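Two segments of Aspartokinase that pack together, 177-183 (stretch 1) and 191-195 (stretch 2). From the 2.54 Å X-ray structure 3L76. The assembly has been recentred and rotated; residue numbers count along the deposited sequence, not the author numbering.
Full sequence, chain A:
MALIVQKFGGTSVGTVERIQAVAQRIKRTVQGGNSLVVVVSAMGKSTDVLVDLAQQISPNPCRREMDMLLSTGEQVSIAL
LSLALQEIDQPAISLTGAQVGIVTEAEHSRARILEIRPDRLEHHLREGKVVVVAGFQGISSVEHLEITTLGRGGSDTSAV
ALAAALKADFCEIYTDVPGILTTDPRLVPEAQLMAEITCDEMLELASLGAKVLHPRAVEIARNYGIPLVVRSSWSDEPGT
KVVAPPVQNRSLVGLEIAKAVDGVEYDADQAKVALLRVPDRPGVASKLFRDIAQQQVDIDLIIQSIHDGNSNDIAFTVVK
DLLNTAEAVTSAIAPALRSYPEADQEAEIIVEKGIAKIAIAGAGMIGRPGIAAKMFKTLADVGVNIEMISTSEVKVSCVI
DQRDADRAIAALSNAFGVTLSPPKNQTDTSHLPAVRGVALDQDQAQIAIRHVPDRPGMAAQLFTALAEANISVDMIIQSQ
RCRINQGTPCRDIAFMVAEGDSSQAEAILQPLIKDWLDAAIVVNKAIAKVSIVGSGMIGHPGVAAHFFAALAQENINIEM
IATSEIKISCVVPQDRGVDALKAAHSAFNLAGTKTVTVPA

Stretch 1 177-183: VPGILTT
Stretch 2 (191-195) AQLMA

Residues 177-183 and 191-195 of one aspartokinase chain lie against each other as segments with no regular helix or strand, their touching parts (CA 178 to 183 against CA 191 to 194) running 123° apart and burying 493 Å² in total. A single beta bridge joins Leu181 to Leu193, whose CA atoms are 4.5 Å apart; the other nearest CA pair is Thr182 and Ala191, at 5.4 Å, with Gln192 skipped. Phi/psi is -100/129 at Ile180, -92/162 at Leu181, -105/153 at Gln192, -81/125 at Leu193 and -72/135 at Met194, all in the extended region. Pro178 (-67/-21) and Thr182 (-69/-24) depart from it, as does Gly179 at 154/-149, where a side chain would be jammed against the carbonyl oxygen of Pro178. Ala191 is at -51/129.

Two backbone hydrogen bonds flank the bridge: Met194 N donates to Ile180 O (2.8 Å, 163° at hydrogen), and Thr182 N donates to Gln192 O (3.0 Å, 144°). Gln192 O also receives a CA-H...O contact from Leu181 CA at 3.4 Å, so one carbonyl serves two neighbouring donors. A third hydrogen bond enlists a side chain: with chi1 at 47° (p), Thr182 places OG1 3.0 Å from Gln192 N, which donates to it at 157°. Thr182 thereby holds Gln192 through both its backbone NH and its hydroxyl oxygen, while the Gln192 side chain (chi1 t, chi2 t, chi3 25°) starts away from stretch 1.

Leu181 (m, t) and Leu193 (t, p) both point CB away overall, yet their ends come nearer the opposing stretch, and Leu181 CD2 meets Leu193 CD1 at 3.9 Å. Leu193 also reaches back to Pro178, whose ring is C-gamma exo: Pro178 CB lies 3.5 Å from Leu193 CD2. Leu193 CD1 packs 3.6 Å from Gly179 C, and an ideal CB on Gly179 would come within a tight 3.1 Å of that methyl.

Met194 points toward stretch 1 with an extended side chain (m, t, t). Its SD lies 3.9 Å from Ile180 CG2, an apolar contact made with Ile180 in m, m, and its CE continues to 3.1 Å from Leu181 O and 3.5 Å from Thr182 CA. At the other end of stretch 2, Ala191 directs its small CB toward stretch 1, 3.7 Å from Thr183 O, 4.0 Å from Thr183 CG2 (chi1 t) and 4.4 Å from Leu181 CB. Val177 and Ala195 make no contact across the pair.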

# COMPACT_ATOMS: atom_id res chain seq x y z
N VAL A 177 -24.11 8.57 -10.55
CA VAL A 177 -24.76 9.56 -11.39
C VAL A 177 -25.22 8.84 -12.65
O VAL A 177 -24.48 8.03 -13.21
CB VAL A 177 -23.80 10.70 -11.77
CG1 VAL A 177 -23.99 11.13 -13.21
CG2 VAL A 177 -23.96 11.87 -10.82
N PRO A 178 -26.45 9.13 -13.11
CA PRO A 178 -27.10 8.46 -14.24
C PRO A 178 -26.40 8.74 -15.57
O PRO A 178 -26.58 7.98 -16.53
CB PRO A 178 -28.49 9.08 -14.26
CG PRO A 178 -28.63 9.81 -12.96
CD PRO A 178 -27.26 10.24 -12.60
N GLY A 179 -25.64 9.83 -15.64
CA GLY A 179 -24.93 10.20 -16.84
C GLY A 179 -24.68 11.70 -16.89
O GLY A 179 -24.50 12.34 -15.86
N ILE A 180 -24.65 12.25 -18.10
CA ILE A 180 -24.42 13.67 -18.30
C ILE A 180 -25.73 14.41 -18.53
O ILE A 180 -26.53 14.02 -19.38
CB ILE A 180 -23.51 13.92 -19.49
CG1 ILE A 180 -22.31 12.98 -19.45
CG2 ILE A 180 -23.06 15.37 -19.52
CD1 ILE A 180 -21.43 13.16 -18.23
N LEU A 181 -25.95 15.48 -17.78
CA LEU A 181 -27.15 16.30 -17.97
C LEU A 181 -26.91 17.46 -18.95
O LEU A 181 -25.77 17.80 -19.24
CB LEU A 181 -27.65 16.83 -16.62
CG LEU A 181 -27.97 15.72 -15.62
CD1 LEU A 181 -28.21 16.26 -14.21
CD2 LEU A 181 -29.16 14.92 -16.10
N THR A 182 -27.99 18.03 -19.46
CA THR A 182 -27.93 19.15 -20.40
C THR A 182 -27.41 20.42 -19.74
O THR A 182 -26.89 21.32 -20.41
CB THR A 182 -29.29 19.46 -21.03
OG1 THR A 182 -30.29 19.49 -20.00
CG2 THR A 182 -29.65 18.42 -22.07
N THR A 183 -27.58 20.50 -18.43
CA THR A 183 -27.02 21.61 -17.67
C THR A 183 -27.06 21.33 -16.18
O THR A 183 -27.39 20.22 -15.76
CB THR A 183 -27.73 22.94 -17.99
OG1 THR A 183 -26.92 24.02 -17.53
CG2 THR A 183 -29.08 23.01 -17.31
N ALA A 191 -33.39 20.20 -16.49
CA ALA A 191 -32.23 19.57 -17.10
C ALA A 191 -32.51 18.10 -17.37
O ALA A 191 -32.97 17.37 -16.49
CB ALA A 191 -31.01 19.71 -16.20
N GLN A 192 -32.25 17.68 -18.60
CA GLN A 192 -32.57 16.35 -19.08
C GLN A 192 -31.30 15.49 -19.16
O GLN A 192 -30.20 16.03 -19.33
CB GLN A 192 -33.23 16.45 -20.45
CG GLN A 192 -33.94 15.19 -20.92
CD GLN A 192 -34.63 15.39 -22.25
OE1 GLN A 192 -34.24 16.26 -23.03
NE2 GLN A 192 -35.66 14.60 -22.52
N LEU A 193 -31.45 14.18 -19.02
CA LEU A 193 -30.31 13.26 -19.11
C LEU A 193 -29.97 13.00 -20.57
O LEU A 193 -30.82 12.59 -21.35
CB LEU A 193 -30.59 11.95 -18.37
CG LEU A 193 -29.46 10.91 -18.23
CD1 LEU A 193 -28.18 11.51 -17.69
CD2 LEU A 193 -29.93 9.78 -17.33
N MET A 194 -28.72 13.25 -20.94
CA MET A 194 -28.28 13.04 -22.31
C MET A 194 -28.19 11.56 -22.60
O MET A 194 -27.65 10.79 -21.80
CB MET A 194 -26.91 13.67 -22.55
CG MET A 194 -26.84 15.16 -22.31
SD MET A 194 -25.22 15.81 -22.75
CE MET A 194 -25.43 17.54 -22.33
N ALA A 195 -28.71 11.16 -23.75
CA ALA A 195 -28.49 9.79 -24.21
C ALA A 195 -27.10 9.69 -24.83
O ALA A 195 -26.33 8.79 -24.52
CB ALA A 195 -29.56 9.39 -25.22